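Local coordinates for protein pyocin-S2 (Pseudomonas aeruginosa, PDB 4QKO) that breaks down chromosomal DNA and blocks lipid synthesis in sensitive cells, its C-terminal HNH nuclease domain being bound here by the immunity protein, at residues G19-A24 / E29-P34; R50-Q55 / G111-G116; A76-R79 / A83-V86; E99-V104 / K124-I129. One frame throughout, in Å; residues are numbered along the deposited sequence.

Interaction 1: G19-A24 / E29-P34; sequences GNWLGA and EGAPIP
W21 is joined to the 29-34 segment by a hydrogen bond from its indole N-H to the carbonyl oxygen of P32. W21 NE1 lies 2.7 Å from P32 O, the N-H...O angle is 155°, and the acceptor sits at the edge of the indole, close to its plane. The donor arrives nearly along the C=O axis, at 168° to it. The side chain reaches this site because CG lies anti to the backbone N (chi1 168°).

A CH-pi contact adds to this grip. CG of P34 lies over one face of the indole, 3.7 Å from the centroid of the five-membered ring of W21, while P34 CD approaches W21 CZ2 at 3.5 Å. On the opposite face sits CD2 of L22, 3.4 Å above the W21 ring plane. The in-plane N-H bond, with P34 and L22 on opposite faces, holds the indole's orientation.

Apolar contacts gather around the small side chains. The A31 methyl lies 3.9 Å from W21 CD1, oblique to the ring. It also packs against CB of A24 at 4.1 Å. Beyond the two segments, F56, W57 and V60 of helix 49-62 pack on W21.

The arrangement lays a 3-10 turn against the short strand 31-32, which pairs with strand 118-121, and P34 is the N-cap of helix 35-41. It is a partly buried joint of the colicin/pyocin DNase domain, with the indole itself buried against helix 49-62.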
loop_
_atom_site.group_PDB
_atom_site.type_symbol
_atom_site.label_atom_id
_atom_site.label_comp_id
_atom_site.label_asym_id
_atom_site.label_seq_id
_atom_site.Cartn_x
_atom_site.Cartn_y
_atom_site.Cartn_z
ATOM N N GLY B 19 7.570 -4.307 16.367
ATOM C CA GLY B 19 7.249 -2.937 15.957
ATOM C C GLY B 19 7.492 -2.595 14.478
ATOM O O GLY B 19 7.177 -1.482 14.055
ATOM N N ASN B 20 8.085 -3.479 13.689
ATOM C CA ASN B 20 8.205 -3.198 12.248
ATOM C C ASN B 20 7.788 -4.442 11.460
ATOM O O ASN B 20 8.600 -5.137 10.821
ATOM C CB ASN B 20 9.646 -2.796 11.961
ATOM C CG ASN B 20 9.900 -2.506 10.507
ATOM O OD1 ASN B 20 8.985 -2.165 9.776
ATOM N ND2 ASN B 20 11.152 -2.679 10.070
ATOM N N TRP B 21 6.495 -4.792 11.543
ATOM C CA TRP B 21 5.996 -6.020 10.956
ATOM C C TRP B 21 6.387 -6.259 9.523
ATOM O O TRP B 21 6.958 -7.321 9.172
ATOM C CB TRP B 21 4.476 -6.068 11.166
ATOM C CG TRP B 21 3.731 -7.080 10.418
ATOM C CD1 TRP B 21 4.010 -8.400 10.339
ATOM C CD2 TRP B 21 2.548 -6.863 9.646
ATOM N NE1 TRP B 21 3.108 -9.009 9.526
ATOM C CE2 TRP B 21 2.189 -8.108 9.093
ATOM C CE3 TRP B 21 1.752 -5.729 9.360
ATOM C CZ2 TRP B 21 1.073 -8.273 8.251
ATOM C CZ3 TRP B 21 0.626 -5.901 8.567
ATOM C CH2 TRP B 21 0.295 -7.148 8.009
ATOM N N LEU B 22 6.109 -5.282 8.685
ATOM C CA LEU B 22 6.319 -5.380 7.243
ATOM C C LEU B 22 7.784 -5.239 6.807
ATOM O O LEU B 22 8.112 -5.541 5.665
ATOM C CB LEU B 22 5.402 -4.436 6.441
ATOM C CG LEU B 22 3.931 -4.877 6.543
ATOM C CD1 LEU B 22 3.059 -4.012 5.677
ATOM C CD2 LEU B 22 3.626 -6.346 6.265
ATOM N N GLY B 23 8.650 -4.946 7.740
ATOM C CA GLY B 23 10.126 -5.062 7.489
ATOM C C GLY B 23 10.475 -6.470 7.036
ATOM O O GLY B 23 11.358 -6.645 6.181
ATOM N N ALA B 24 9.776 -7.492 7.563
ATOM C CA ALA B 24 9.989 -8.890 7.136
ATOM C C ALA B 24 9.457 -9.250 5.732
ATOM O O ALA B 24 9.739 -10.346 5.211
ATOM C CB ALA B 24 9.440 -9.891 8.189
ATOM N N GLU B 29 11.077 -15.553 4.016
ATOM C CA GLU B 29 9.800 -16.102 3.665
ATOM C C GLU B 29 8.655 -15.078 3.705
ATOM O O GLU B 29 7.540 -15.429 3.437
ATOM C CB GLU B 29 9.453 -17.195 4.658
ATOM C CG GLU B 29 10.594 -18.154 4.928
ATOM C CD GLU B 29 10.092 -19.519 5.367
ATOM O OE1 GLU B 29 8.888 -19.834 5.123
ATOM O OE2 GLU B 29 10.917 -20.288 5.912
ATOM N N GLY B 30 8.898 -13.815 4.026
ATOM C CA GLY B 30 7.761 -12.905 4.110
ATOM C C GLY B 30 7.388 -12.660 5.549
ATOM O O GLY B 30 8.014 -13.195 6.467
ATOM N N ALA B 31 6.388 -11.803 5.754
ATOM C CA ALA B 31 5.999 -11.432 7.043
ATOM C C ALA B 31 4.872 -12.382 7.405
ATOM O O ALA B 31 4.041 -12.595 6.611
ATOM C CB ALA B 31 5.488 -9.997 7.057
ATOM N N PRO B 32 4.872 -12.896 8.610
ATOM C CA PRO B 32 3.761 -13.722 9.043
ATOM C C PRO B 32 2.486 -12.923 9.265
ATOM O O PRO B 32 2.503 -11.671 9.298
ATOM C CB PRO B 32 4.273 -14.317 10.326
ATOM C CG PRO B 32 5.150 -13.313 10.906
ATOM C CD PRO B 32 5.832 -12.683 9.705
ATOM N N ILE B 33 1.343 -13.640 9.334
ATOM C CA ILE B 33 0.149 -12.949 9.796
ATOM C C ILE B 33 0.247 -12.643 11.325
ATOM O O ILE B 33 0.526 -13.580 12.165
ATOM C CB ILE B 33 -1.105 -13.782 9.518
ATOM C CG1 ILE B 33 -1.245 -14.104 8.036
ATOM C CG2 ILE B 33 -2.348 -13.067 10.054
ATOM C CD1 ILE B 33 -0.877 -12.940 7.105
ATOM N N PRO B 34 0.066 -11.384 11.723
ATOM C CA PRO B 34 0.096 -11.073 13.155
ATOM C C PRO B 34 -0.974 -11.838 13.941
ATOM O O PRO B 34 -2.080 -11.908 13.481
ATOM C CB PRO B 34 -0.163 -9.562 13.215
ATOM C CG PRO B 34 0.214 -9.055 11.850
ATOM C CD PRO B 34 -0.108 -10.185 10.910
#

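Interaction 2: R50-Q55 / G111-G116; sequences RDFREQ and GVYNMG
F52 and Y113 form an offset edge-to-face pair in which the edge of the tyrosine is directed at the face of the phenylalanine. The ring centroids are 5.3 Å apart and the planes are inclined at 60°. CD1 of Y113 lies over the phenylalanine ring toward its rim, 3.7 Å above the plane, while CE1 reaches back to the F52 CB methylene at 3.4 Å. The two side chains run past each other in opposite directions instead of meeting head-on. F52 projects from its helix with CG anti to the backbone N (chi1 164°), which carries the ring toward the 111-116 loop.

M115 comes from the direction opposite to F52. Its chain bends at chi2 and chi3 and brings CE to 3.8 Å from F52 CE1. V112 supports the tyrosine from within its own segment, with CG1 over the centre of one ring face. At the polar end of Y113, the hydroxyl is hydrogen-bonded to the backbone oxygen of V6. Next along the loop, N114 OD1 accepts from the backbone N of G116 at 2.9 Å in an Asx turn that precedes strand 118-121.

F46 meets both rings, and L41 of helix 35-41 touches F52 and M115. The contact is a buried aromatic cluster that ties helix 49-62 to the loop connecting the two strands of the HNH, or ββα-metal, motif.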
loop_
_atom_site.group_PDB
_atom_site.type_symbol
_atom_site.label_atom_id
_atom_site.label_comp_id
_atom_site.label_asym_id
_atom_site.label_seq_id
_atom_site.Cartn_x
_atom_site.Cartn_y
_atom_site.Cartn_z
ATOM N N ARG B 50 -10.950 -11.466 -2.789
ATOM C CA ARG B 50 -10.991 -10.016 -2.608
ATOM C C ARG B 50 -11.748 -9.606 -1.347
ATOM O O ARG B 50 -11.373 -8.652 -0.675
ATOM C CB ARG B 50 -11.610 -9.342 -3.821
ATOM C CG ARG B 50 -10.653 -9.138 -4.983
ATOM C CD ARG B 50 -9.979 -7.766 -4.984
ATOM N NE ARG B 50 -8.541 -7.910 -4.819
ATOM C CZ ARG B 50 -7.883 -9.041 -5.039
ATOM N NH1 ARG B 50 -8.520 -10.116 -5.479
ATOM N NH2 ARG B 50 -6.583 -9.084 -4.856
ATOM N N ASP B 51 -12.806 -10.340 -1.013
ATOM C CA ASP B 51 -13.473 -10.161 0.244
ATOM C C ASP B 51 -12.492 -10.372 1.458
ATOM O O ASP B 51 -12.491 -9.587 2.415
ATOM C CB ASP B 51 -14.634 -11.164 0.230
ATOM C CG ASP B 51 -15.532 -11.052 1.390
ATOM O OD1 ASP B 51 -15.441 -10.054 2.119
ATOM O OD2 ASP B 51 -16.386 -11.987 1.561
ATOM N N PHE B 52 -11.730 -11.458 1.466
ATOM C CA PHE B 52 -10.777 -11.704 2.505
ATOM C C PHE B 52 -9.747 -10.568 2.626
ATOM O O PHE B 52 -9.482 -10.098 3.703
ATOM C CB PHE B 52 -10.033 -12.973 2.230
ATOM C CG PHE B 52 -8.781 -13.132 3.029
ATOM C CD1 PHE B 52 -8.827 -13.351 4.369
ATOM C CD2 PHE B 52 -7.550 -13.096 2.405
ATOM C CE1 PHE B 52 -7.688 -13.513 5.080
ATOM C CE2 PHE B 52 -6.389 -13.219 3.113
ATOM C CZ PHE B 52 -6.449 -13.431 4.449
ATOM N N ARG B 53 -9.228 -10.138 1.504
ATOM C CA ARG B 53 -8.143 -9.130 1.450
ATOM C C ARG B 53 -8.605 -7.795 2.015
ATOM O O ARG B 53 -7.901 -7.136 2.791
ATOM C CB ARG B 53 -7.668 -8.998 -0.000
ATOM C CG ARG B 53 -6.505 -8.042 -0.251
ATOM C CD ARG B 53 -6.282 -7.948 -1.763
ATOM N NE ARG B 53 -5.374 -6.917 -2.119
ATOM C CZ ARG B 53 -5.729 -5.654 -2.379
ATOM N NH1 ARG B 53 -7.014 -5.260 -2.316
ATOM N NH2 ARG B 53 -4.794 -4.778 -2.679
ATOM N N GLU B 54 -9.799 -7.423 1.632
ATOM C CA GLU B 54 -10.437 -6.260 2.161
ATOM C C GLU B 54 -10.602 -6.327 3.686
ATOM O O GLU B 54 -10.206 -5.429 4.378
ATOM C CB GLU B 54 -11.800 -6.074 1.547
ATOM C CG GLU B 54 -11.763 -5.476 0.188
ATOM C CD GLU B 54 -13.178 -5.353 -0.391
ATOM O OE1 GLU B 54 -14.187 -5.484 0.388
ATOM O OE2 GLU B 54 -13.243 -5.148 -1.627
ATOM N N GLN B 55 -11.153 -7.407 4.208
ATOM C CA GLN B 55 -11.264 -7.546 5.657
ATOM C C GLN B 55 -9.955 -7.633 6.359
ATOM O O GLN B 55 -9.841 -7.137 7.448
ATOM C CB GLN B 55 -12.133 -8.750 6.017
ATOM C CG GLN B 55 -13.588 -8.426 5.650
ATOM C CD GLN B 55 -14.521 -9.614 5.924
ATOM O OE1 GLN B 55 -14.468 -10.240 6.994
ATOM N NE2 GLN B 55 -15.371 -9.951 4.936
ATOM N N GLY B 111 -4.012 -24.589 2.886
ATOM C CA GLY B 111 -5.287 -23.970 3.279
ATOM C C GLY B 111 -5.385 -22.600 2.653
ATOM O O GLY B 111 -4.424 -21.819 2.663
ATOM N N VAL B 112 -6.529 -22.321 2.094
ATOM C CA VAL B 112 -6.761 -21.034 1.415
ATOM C C VAL B 112 -6.779 -19.862 2.435
ATOM O O VAL B 112 -6.097 -18.847 2.197
ATOM C CB VAL B 112 -8.066 -20.972 0.623
ATOM C CG1 VAL B 112 -8.263 -19.574 -0.012
ATOM C CG2 VAL B 112 -8.084 -22.063 -0.449
ATOM N N TYR B 113 -7.567 -20.008 3.502
ATOM C CA TYR B 113 -7.663 -18.978 4.568
ATOM C C TYR B 113 -7.137 -19.461 5.925
ATOM O O TYR B 113 -7.564 -19.000 6.949
ATOM C CB TYR B 113 -9.120 -18.520 4.685
ATOM C CG TYR B 113 -9.730 -18.007 3.390
ATOM C CD1 TYR B 113 -9.343 -16.796 2.830
ATOM C CD2 TYR B 113 -10.629 -18.769 2.691
ATOM C CE1 TYR B 113 -9.875 -16.353 1.641
ATOM C CE2 TYR B 113 -11.166 -18.335 1.503
ATOM C CZ TYR B 113 -10.794 -17.133 0.961
ATOM O OH TYR B 113 -11.377 -16.661 -0.217
ATOM N N ASN B 114 -6.205 -20.403 5.904
ATOM C CA ASN B 114 -5.486 -20.845 7.085
ATOM C C ASN B 114 -4.419 -19.827 7.328
ATOM O O ASN B 114 -3.556 -19.649 6.504
ATOM C CB ASN B 114 -4.816 -22.222 6.794
ATOM C CG ASN B 114 -3.950 -22.736 7.939
ATOM O OD1 ASN B 114 -3.677 -22.047 8.892
ATOM N ND2 ASN B 114 -3.601 -24.028 7.878
ATOM N N MET B 115 -4.454 -19.156 8.448
ATOM C CA MET B 115 -3.446 -18.085 8.728
ATOM C C MET B 115 -2.049 -18.551 8.839
ATOM O O MET B 115 -1.150 -17.784 8.607
ATOM C CB MET B 115 -3.778 -17.320 10.002
ATOM C CG MET B 115 -5.149 -16.687 9.977
ATOM S SD MET B 115 -5.415 -15.384 8.746
ATOM C CE MET B 115 -7.078 -15.556 8.227
ATOM N N GLY B 116 -1.839 -19.797 9.204
ATOM C CA GLY B 116 -0.489 -20.398 9.181
ATOM C C GLY B 116 0.050 -20.647 7.754
ATOM O O GLY B 116 1.234 -20.975 7.619
#

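Interaction 3: A76-R79 / A83-V86; sequences AVMR and APYV
The backbone oxygen of A83 accepts a hydrogen bond from NZ of K97 and has the CG1 methyl of V77 against it, 3.5 Å away. CG1 is brought there by its position anti to the backbone N of V77 (chi1 164°). The other methyl, CG2, faces the edge of the Y85 ring, near the ring plane, and lies 4.2 Å from CE1. The valine and tyrosine side chains cross at about a right angle. The two methyls of V77 thus serve different partners, CG1 the A83 carbonyl and CG2 the tyrosine edge.

M78 packs on P84, the next residue of the 83-86 segment. CG of M78 lies 4.1 Å from P84 CD, and M78 SD stands 4.1 Å from P84 CB. V60 of helix 49-62 adds to the cover of M78, and W57 packs on P84.

The far end of Y85 is engaged by the immunity protein. Its hydroxyl is hydrogen-bonded to ND1 of H34 of the immunity protein, its ring meets Y55 of that protein with nearly parallel planes, and K97 makes a cation-pi contact with it. Dispersion thus holds V77 and M78 of helix 72-78 to the loop, while the polar ends of the contact are spent on K97 and on binding the immunity protein.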
loop_
_atom_site.group_PDB
_atom_site.type_symbol
_atom_site.label_atom_id
_atom_site.label_comp_id
_atom_site.label_asym_id
_atom_site.label_seq_id
_atom_site.Cartn_x
_atom_site.Cartn_y
_atom_site.Cartn_z
ATOM N N ALA B 76 -5.356 5.568 5.174
ATOM C CA ALA B 76 -6.493 6.027 4.394
ATOM C C ALA B 76 -6.831 4.996 3.322
ATOM O O ALA B 76 -8.012 4.731 3.056
ATOM C CB ALA B 76 -6.212 7.412 3.805
ATOM N N VAL B 77 -5.818 4.283 2.832
ATOM C CA VAL B 77 -5.991 3.236 1.849
ATOM C C VAL B 77 -6.476 1.948 2.554
ATOM O O VAL B 77 -7.421 1.304 2.073
ATOM C CB VAL B 77 -4.661 2.988 1.083
ATOM C CG1 VAL B 77 -4.702 1.665 0.356
ATOM C CG2 VAL B 77 -4.421 4.137 0.111
ATOM N N MET B 78 -5.892 1.637 3.709
ATOM C CA MET B 78 -6.135 0.363 4.351
ATOM C C MET B 78 -7.526 0.297 4.997
ATOM O O MET B 78 -8.175 -0.760 5.004
ATOM C CB MET B 78 -5.034 0.098 5.386
ATOM C CG MET B 78 -3.701 -0.245 4.725
ATOM S SD MET B 78 -2.309 0.283 5.766
ATOM C CE MET B 78 -2.487 -1.072 6.847
ATOM N N ARG B 79 -7.978 1.443 5.495
ATOM C CA ARG B 79 -9.325 1.534 6.086
ATOM C C ARG B 79 -10.384 1.216 5.111
ATOM O O ARG B 79 -11.478 0.816 5.532
ATOM C CB ARG B 79 -9.618 2.952 6.534
ATOM C CG ARG B 79 -9.073 3.204 7.865
ATOM C CD ARG B 79 -9.389 4.640 8.254
ATOM N NE ARG B 79 -8.415 4.941 9.284
ATOM C CZ ARG B 79 -7.496 5.894 9.257
ATOM N NH1 ARG B 79 -7.417 6.778 8.253
ATOM N NH2 ARG B 79 -6.666 5.968 10.290
ATOM N N ALA B 83 -4.585 -2.760 0.223
ATOM C CA ALA B 83 -3.256 -3.039 0.733
ATOM C C ALA B 83 -2.423 -1.773 0.666
ATOM O O ALA B 83 -2.553 -0.999 -0.258
ATOM C CB ALA B 83 -2.570 -4.108 -0.119
ATOM N N PRO B 84 -1.425 -1.657 1.549
ATOM C CA PRO B 84 -0.552 -0.529 1.489
ATOM C C PRO B 84 0.367 -0.610 0.303
ATOM O O PRO B 84 0.733 -1.698 -0.169
ATOM C CB PRO B 84 0.260 -0.624 2.763
ATOM C CG PRO B 84 0.144 -2.052 3.207
ATOM C CD PRO B 84 -1.110 -2.589 2.640
ATOM N N TYR B 85 0.789 0.569 -0.120
ATOM C CA TYR B 85 1.884 0.667 -1.096
ATOM C C TYR B 85 3.244 0.315 -0.451
ATOM O O TYR B 85 3.476 0.608 0.736
ATOM C CB TYR B 85 1.963 2.113 -1.698
ATOM C CG TYR B 85 0.766 2.457 -2.578
ATOM C CD1 TYR B 85 -0.429 2.959 -2.002
ATOM C CD2 TYR B 85 0.781 2.244 -3.893
ATOM C CE1 TYR B 85 -1.523 3.281 -2.784
ATOM C CE2 TYR B 85 -0.279 2.586 -4.701
ATOM C CZ TYR B 85 -1.456 3.074 -4.137
ATOM O OH TYR B 85 -2.561 3.388 -4.924
ATOM N N VAL B 86 4.099 -0.426 -1.186
ATOM C CA VAL B 86 5.450 -0.679 -0.716
ATOM C C VAL B 86 6.391 0.485 -1.048
ATOM O O VAL B 86 6.086 1.426 -1.803
ATOM C CB VAL B 86 6.047 -2.019 -1.205
ATOM C CG1 VAL B 86 5.111 -3.144 -0.798
ATOM C CG2 VAL B 86 6.214 -2.009 -2.726
#

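Interaction 4: E99-V104 / K124-I129; sequences EIHHKV and KRHIEI. With MG (magnesium ion), chain O.
The metal site of the HNH, or ββα-metal, motif is built where strand 99-102 faces helix 123-130, with H101 from the strand and H126 from the helix both directed at a magnesium ion. H101 binds it through ND1 at 2.2 Å and a water ligand lies at 2.1 Å. NE2 of H126 is more distant, 2.7 Å from the ion, which is long for magnesium, although the ion sits in the plane of that imidazole at its edge. The two nitrogens subtend about 105° at the metal. CG of H126 stands anti to its backbone N (chi1 -173°), an arrangement that swings the ring off the helix toward the strand.

The imidazoles approach obliquely, with planes at 78°, and come closest between H101 ND1 and H126 CD2 at 3.9 Å. E99 extends along the same side of the strand, its OE1 4.3 Å from H126 CG and salt-bridged to R95. H130, a zinc ligand by similarity, stacks on H126 and meets H101. The metal-bound water accepts a hydrogen bond from the backbone N of H102, at 3.2 Å.

The ion bridges strand and helix, firmly through H101 and at most weakly through H126, and the strand backbone also steadies the water. The long H126 bond suggests that magnesium is held more loosely from the helix, at a site that, by similarity, probably takes zinc in this nuclease.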
loop_
_atom_site.group_PDB
_atom_site.type_symbol
_atom_site.label_atom_id
_atom_site.label_comp_id
_atom_site.label_asym_id
_atom_site.label_seq_id
_atom_site.Cartn_x
_atom_site.Cartn_y
_atom_site.Cartn_z
ATOM N N GLU B 99 1.504 -7.888 -1.151
ATOM C CA GLU B 99 0.745 -9.049 -1.613
ATOM C C GLU B 99 0.714 -10.148 -0.561
ATOM O O GLU B 99 1.653 -10.351 0.152
ATOM C CB GLU B 99 1.313 -9.604 -2.941
ATOM C CG GLU B 99 1.278 -8.561 -4.070
ATOM C CD GLU B 99 2.119 -8.922 -5.326
ATOM O OE1 GLU B 99 2.755 -9.999 -5.350
ATOM O OE2 GLU B 99 2.165 -8.114 -6.294
ATOM N N ILE B 100 -0.383 -10.905 -0.514
ATOM C CA ILE B 100 -0.507 -12.071 0.364
ATOM C C ILE B 100 -0.380 -13.340 -0.467
ATOM O O ILE B 100 -1.153 -13.502 -1.430
ATOM C CB ILE B 100 -1.862 -12.005 1.075
ATOM C CG1 ILE B 100 -1.823 -10.828 2.032
ATOM C CG2 ILE B 100 -2.146 -13.254 1.893
ATOM C CD1 ILE B 100 -3.139 -10.492 2.679
ATOM N N HIS B 101 0.629 -14.162 -0.123
ATOM C CA HIS B 101 1.087 -15.408 -0.842
ATOM C C HIS B 101 0.773 -16.587 0.093
ATOM O O HIS B 101 0.809 -16.426 1.324
ATOM C CB HIS B 101 2.620 -15.259 -1.143
ATOM C CG HIS B 101 3.489 -16.525 -1.182
ATOM N ND1 HIS B 101 3.917 -17.121 -2.364
ATOM C CD2 HIS B 101 4.162 -17.180 -0.195
ATOM C CE1 HIS B 101 4.720 -18.139 -2.090
ATOM N NE2 HIS B 101 4.893 -18.190 -0.782
ATOM N N HIS B 102 0.513 -17.744 -0.507
ATOM C CA HIS B 102 0.339 -18.971 0.241
ATOM C C HIS B 102 1.664 -19.699 0.341
ATOM O O HIS B 102 2.345 -19.921 -0.657
ATOM C CB HIS B 102 -0.675 -19.829 -0.483
ATOM C CG HIS B 102 -2.071 -19.328 -0.338
ATOM N ND1 HIS B 102 -2.585 -18.325 -1.133
ATOM C CD2 HIS B 102 -3.016 -19.581 0.594
ATOM C CE1 HIS B 102 -3.818 -18.043 -0.753
ATOM N NE2 HIS B 102 -4.105 -18.792 0.294
ATOM N N LYS B 103 2.062 -20.103 1.520
ATOM C CA LYS B 103 3.316 -20.851 1.661
ATOM C C LYS B 103 3.262 -22.239 1.037
ATOM O O LYS B 103 4.187 -22.634 0.332
ATOM C CB LYS B 103 3.706 -20.980 3.116
ATOM C CG LYS B 103 3.681 -19.661 3.839
ATOM C CD LYS B 103 4.678 -19.645 4.978
ATOM C CE LYS B 103 4.128 -20.300 6.207
ATOM N NZ LYS B 103 5.271 -20.868 6.977
ATOM N N VAL B 104 2.182 -22.958 1.296
ATOM C CA VAL B 104 1.880 -24.245 0.643
ATOM C C VAL B 104 0.798 -24.079 -0.423
ATOM O O VAL B 104 -0.282 -23.573 -0.153
ATOM C CB VAL B 104 1.446 -25.304 1.687
ATOM C CG1 VAL B 104 1.148 -26.659 1.027
ATOM C CG2 VAL B 104 2.521 -25.468 2.760
ATOM N N LYS B 124 8.942 -7.226 -5.033
ATOM C CA LYS B 124 10.309 -7.541 -5.387
ATOM C C LYS B 124 10.662 -8.881 -4.739
ATOM O O LYS B 124 11.292 -9.726 -5.371
ATOM C CB LYS B 124 11.271 -6.468 -4.966
ATOM C CG LYS B 124 12.742 -6.898 -4.808
ATOM C CD LYS B 124 13.573 -5.694 -4.303
ATOM C CE LYS B 124 15.062 -5.996 -4.018
ATOM N NZ LYS B 124 15.311 -7.147 -3.059
ATOM N N ARG B 125 10.255 -9.086 -3.498
ATOM C CA ARG B 125 10.653 -10.312 -2.830
ATOM C C ARG B 125 9.913 -11.504 -3.440
ATOM O O ARG B 125 10.527 -12.582 -3.664
ATOM C CB ARG B 125 10.492 -10.199 -1.307
ATOM C CG ARG B 125 10.953 -11.393 -0.498
ATOM C CD ARG B 125 12.440 -11.714 -0.648
ATOM N NE ARG B 125 12.703 -13.034 -0.083
ATOM C CZ ARG B 125 13.734 -13.814 -0.400
ATOM N NH1 ARG B 125 14.673 -13.428 -1.270
ATOM N NH2 ARG B 125 13.852 -15.002 0.170
ATOM N N HIS B 126 8.643 -11.343 -3.783
ATOM C CA HIS B 126 7.936 -12.441 -4.423
ATOM C C HIS B 126 8.585 -12.908 -5.712
ATOM O O HIS B 126 8.778 -14.098 -5.951
ATOM C CB HIS B 126 6.489 -12.039 -4.723
ATOM C CG HIS B 126 5.641 -13.173 -5.234
ATOM N ND1 HIS B 126 5.494 -13.456 -6.584
ATOM C CD2 HIS B 126 4.886 -14.088 -4.567
ATOM C CE1 HIS B 126 4.662 -14.468 -6.725
ATOM N NE2 HIS B 126 4.294 -14.883 -5.519
ATOM N N ILE B 127 8.931 -11.975 -6.554
ATOM C CA ILE B 127 9.553 -12.293 -7.814
ATOM C C ILE B 127 10.907 -12.971 -7.636
ATOM O O ILE B 127 11.304 -13.746 -8.530
ATOM C CB ILE B 127 9.724 -11.022 -8.650
ATOM C CG1 ILE B 127 8.376 -10.600 -9.211
ATOM C CG2 ILE B 127 10.744 -11.204 -9.766
ATOM C CD1 ILE B 127 8.372 -9.162 -9.648
ATOM N N GLU B 128 11.597 -12.702 -6.507
ATOM C CA GLU B 128 12.895 -13.318 -6.237
ATOM C C GLU B 128 12.712 -14.803 -6.112
ATOM O O GLU B 128 13.572 -15.599 -6.503
ATOM C CB GLU B 128 13.582 -12.746 -4.995
ATOM C CG GLU B 128 14.161 -11.337 -5.250
ATOM C CD GLU B 128 14.873 -10.666 -4.047
ATOM O OE1 GLU B 128 14.661 -10.990 -2.868
ATOM O OE2 GLU B 128 15.678 -9.768 -4.299
ATOM N N ILE B 129 11.555 -15.179 -5.608
ATOM C CA ILE B 129 11.245 -16.599 -5.421
ATOM C C ILE B 129 10.755 -17.330 -6.696
ATOM O O ILE B 129 11.131 -18.493 -6.945
ATOM C CB ILE B 129 10.202 -16.776 -4.272
ATOM C CG1 ILE B 129 10.646 -15.991 -3.013
ATOM C CG2 ILE B 129 10.066 -18.254 -3.957
ATOM C CD1 ILE B 129 9.536 -15.753 -1.999
HETATM MG MG MG O . 2.673 -16.407 -4.018
HETATM O O HOH W 1 0.786 -17.302 -3.653
#

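How the interactions relate
All four contacts lie within the colicin/pyocin DNase domain, with centres about 13 to 18 Å apart. Interaction 1 comes first along the chain. The 76-79/83-86 contact falls between the two segments of interaction 2, whose segments alternate with those of interaction 4. The helix 49-62 segment of interaction 2 touches A83 through R53, and V112 O probably accepts a hydrogen bond from H102 NE2, coupling the 111-116 loop to the metal-binding strand 99-102. Interactions 1 and 4 reach the same three-stranded sheet. Interaction 3, with the side chain of A83 about 14 Å from the magnesium ion, borders the immunity protein, which R53 of helix 49-62 also reaches.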